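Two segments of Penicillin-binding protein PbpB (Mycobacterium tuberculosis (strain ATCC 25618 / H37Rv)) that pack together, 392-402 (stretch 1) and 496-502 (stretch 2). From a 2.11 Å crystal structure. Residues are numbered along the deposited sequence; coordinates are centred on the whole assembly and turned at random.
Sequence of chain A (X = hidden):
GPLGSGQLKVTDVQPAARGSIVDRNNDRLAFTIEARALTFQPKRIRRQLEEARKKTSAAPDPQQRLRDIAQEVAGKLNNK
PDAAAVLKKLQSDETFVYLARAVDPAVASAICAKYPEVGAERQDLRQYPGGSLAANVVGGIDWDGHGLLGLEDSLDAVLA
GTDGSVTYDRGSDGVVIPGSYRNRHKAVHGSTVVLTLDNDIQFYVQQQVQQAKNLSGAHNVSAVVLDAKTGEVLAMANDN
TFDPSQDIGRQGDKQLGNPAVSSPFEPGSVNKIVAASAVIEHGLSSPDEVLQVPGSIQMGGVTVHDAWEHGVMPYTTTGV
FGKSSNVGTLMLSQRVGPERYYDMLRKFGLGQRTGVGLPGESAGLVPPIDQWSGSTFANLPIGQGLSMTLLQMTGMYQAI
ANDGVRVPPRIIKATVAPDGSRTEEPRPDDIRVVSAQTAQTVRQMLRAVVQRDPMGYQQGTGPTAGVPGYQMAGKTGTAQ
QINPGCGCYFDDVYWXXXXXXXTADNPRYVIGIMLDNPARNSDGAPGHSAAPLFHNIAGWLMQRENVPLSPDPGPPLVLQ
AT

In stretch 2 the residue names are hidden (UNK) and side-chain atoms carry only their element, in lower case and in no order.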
# COMPACT_ATOMS: atom_id res chain seq x y z
N GLN A 392 -0.30 3.12 -4.26
CA GLN A 392 0.10 4.53 -4.19
C GLN A 392 0.30 4.97 -2.74
O GLN A 392 1.27 5.65 -2.41
CB GLN A 392 -0.98 5.40 -4.84
CG GLN A 392 -0.98 5.35 -6.36
CD GLN A 392 -2.09 6.17 -6.95
OE1 GLN A 392 -3.18 6.23 -6.38
NE2 GLN A 392 -1.84 6.80 -8.10
N MET A 393 -0.66 4.64 -1.87
CA MET A 393 -0.54 5.00 -0.45
C MET A 393 0.75 4.46 0.13
O MET A 393 1.53 5.19 0.75
CB MET A 393 -1.76 4.47 0.31
CG MET A 393 -1.79 4.81 1.80
SD MET A 393 -3.13 3.93 2.65
CE MET A 393 -2.22 2.54 3.35
N THR A 394 0.99 3.16 -0.06
CA THR A 394 2.21 2.54 0.42
C THR A 394 3.45 3.17 -0.22
O THR A 394 4.49 3.31 0.43
CB THR A 394 2.15 1.03 0.15
OG1 THR A 394 0.91 0.52 0.66
CG2 THR A 394 3.28 0.31 0.83
N GLY A 395 3.35 3.56 -1.49
CA GLY A 395 4.49 4.17 -2.16
C GLY A 395 4.86 5.51 -1.57
O GLY A 395 6.05 5.88 -1.54
N MET A 396 3.87 6.25 -1.06
CA MET A 396 4.14 7.51 -0.36
C MET A 396 5.05 7.29 0.83
O MET A 396 6.00 8.06 1.06
CB MET A 396 2.83 8.15 0.12
CG MET A 396 2.03 8.84 -0.95
SD MET A 396 1.12 10.23 -0.27
CE MET A 396 -0.14 9.43 0.73
N TYR A 397 4.74 6.28 1.64
CA TYR A 397 5.53 6.03 2.84
C TYR A 397 6.90 5.45 2.48
O TYR A 397 7.87 5.63 3.22
CB TYR A 397 4.75 5.13 3.80
CG TYR A 397 3.66 5.91 4.51
CD1 TYR A 397 2.55 6.38 3.82
CD2 TYR A 397 3.76 6.21 5.87
CE1 TYR A 397 1.55 7.14 4.46
CE2 TYR A 397 2.78 6.97 6.52
CZ TYR A 397 1.68 7.43 5.80
OH TYR A 397 0.69 8.16 6.42
N GLN A 398 6.99 4.80 1.31
CA GLN A 398 8.29 4.34 0.83
C GLN A 398 9.23 5.50 0.58
O GLN A 398 10.44 5.40 0.83
CB GLN A 398 8.11 3.51 -0.45
CG GLN A 398 9.40 2.91 -0.98
CD GLN A 398 10.17 3.89 -1.82
OE1 GLN A 398 9.59 4.81 -2.40
NE2 GLN A 398 11.48 3.71 -1.88
N ALA A 399 8.70 6.62 0.06
CA ALA A 399 9.54 7.80 -0.18
C ALA A 399 10.19 8.27 1.11
O ALA A 399 11.39 8.60 1.14
CB ALA A 399 8.70 8.93 -0.78
N ILE A 400 9.41 8.32 2.19
CA ILE A 400 9.90 8.76 3.48
C ILE A 400 10.83 7.71 4.08
O ILE A 400 11.83 8.04 4.73
CB ILE A 400 8.70 9.07 4.39
CG1 ILE A 400 7.97 10.33 3.88
CG2 ILE A 400 9.12 9.18 5.85
CD1 ILE A 400 8.86 11.59 3.88
N ALA A 401 10.49 6.44 3.89
CA ALA A 401 11.37 5.36 4.35
C ALA A 401 12.75 5.44 3.68
O ALA A 401 13.77 5.19 4.32
CB ALA A 401 10.72 4.01 4.05
N ASN A 402 12.78 5.79 2.40
CA ASN A 402 14.03 5.81 1.63
C ASN A 402 14.68 7.18 1.66
O ASN A 402 15.17 7.68 0.63
CB ASN A 402 13.76 5.34 0.20
CG ASN A 402 15.02 5.09 -0.59
OD1 ASN A 402 16.01 4.54 -0.08
ND2 ASN A 402 15.01 5.52 -1.85
N UNK A 496 -10.80 1.96 6.58
CA UNK A 496 -9.74 1.95 7.59
C UNK A 496 -8.42 1.67 6.88
O UNK A 496 -8.32 0.71 6.12
c UNK A 496 -8.89 0.83 9.70
c UNK A 496 -10.02 0.89 8.66
c UNK A 496 -11.42 1.12 9.27
c UNK A 496 -11.70 2.49 9.70
N UNK A 497 -7.41 2.49 7.16
CA UNK A 497 -6.08 2.34 6.59
C UNK A 497 -5.03 2.37 7.69
O UNK A 497 -5.25 2.94 8.76
c UNK A 497 -5.76 3.45 5.59
o UNK A 497 -6.05 4.72 6.17
c UNK A 497 -6.58 3.26 4.31
N UNK A 498 -3.91 1.72 7.42
CA UNK A 498 -2.69 1.91 8.19
C UNK A 498 -1.53 1.83 7.21
O UNK A 498 -1.53 0.97 6.33
c UNK A 498 -1.41 1.27 10.34
c UNK A 498 -1.74 1.93 11.51
c UNK A 498 0.58 2.05 12.15
c UNK A 498 0.92 1.38 10.99
c UNK A 498 -0.75 2.33 12.41
c UNK A 498 -0.07 1.01 10.08
c UNK A 498 -2.49 0.87 9.33
N UNK A 499 -0.57 2.73 7.36
CA UNK A 499 0.67 2.63 6.60
C UNK A 499 1.80 2.86 7.57
O UNK A 499 1.73 3.78 8.39
c UNK A 499 0.73 3.65 5.46
N UNK A 500 2.82 2.01 7.53
CA UNK A 500 3.91 2.17 8.47
C UNK A 500 5.23 1.71 7.88
O UNK A 500 5.30 1.16 6.78
N UNK A 501 6.28 1.92 8.67
CA UNK A 501 7.65 1.66 8.27
C UNK A 501 8.32 0.86 9.37
O UNK A 501 8.21 1.22 10.55
c UNK A 501 8.41 2.98 8.01
c UNK A 501 7.75 3.76 6.86
c UNK A 501 8.20 5.24 6.76
c UNK A 501 9.89 2.73 7.74
N UNK A 502 8.96 -0.24 9.01
CA UNK A 502 9.80 -1.02 9.93
C UNK A 502 11.27 -0.95 9.48
O UNK A 502 11.63 -1.51 8.44
c UNK A 502 9.33 -2.46 9.98

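Position 496 carries four side-chain carbons, forked at the first, with one arm two carbons long, and they are out of reach of stretch 1. That branching is isoleucine, Ile496.

Position 497 has one carbon bearing one oxygen and one carbon, a beta-branched hydroxyl side chain. Its CA-to-CB bond points toward the helix, and its terminal carbon lies 3.9 Å from SD of Met393. This is threonine, Thr497; the atom touching the sulfur is the methyl CG2, while the hydroxyl OG1 lies farther from it.

At position 498 a single carbon leads to a ring of six carbons with no oxygen on it. The CA-to-CB bond points away from the helix, in keeping with the alternation of a strand, yet the backbone still takes part: CE of Met393 sits 3.4 Å from O of 498. The bare six-carbon ring makes this phenylalanine, Phe498.

Position 499 shows one carbon and nothing more. This CB points toward the helix and lies 3.6 Å from the centroid of the Tyr397 ring, only 9° off the ring normal, a CH-pi contact over the face. The same CB of 499 is 3.8 Å from CE of Met393, so one methyl meets both a thioether end and an aromatic face. A lone carbon is alanine, Ala499.

Position 500 has no side-chain atoms and is glycine. A CB on Gly500 would point away from the helix and come within 3.0 Å of CE1 of Phe498, so the bare backbone leaves that ring its room on the far side of the strand.

Position 501 again has four carbons, forked at the first, with one arm of two carbons, and points toward the helix. The end of the long arm is 3.6 Å from O of Tyr397 and 3.9 Å from CB of Ala401. This is isoleucine; CD1 of Ile501 also reaches CG2 of Ile400 at 4.1 Å.

Position 502 has one carbon, out of reach of the helix; it is alanine, Ala502.

The rule here is matched periodicity. Helix and strand run in roughly the same direction, 28° apart, with axes 8.3 Å apart at closest approach. Met393, Tyr397 and Ala401, spaced four apart, point toward the strand; Thr497, Ala499 and Ile501, spaced two apart, point back. Size is complementary: small Ala499 accepts the broad tyrosine face, whereas Ile501 extends to small Ala401. No hydrogen bond crosses the interface, so apolar packing carries the contact, burying 366 Å² in all.

Stretch 2 (496-502) ITFAGIA
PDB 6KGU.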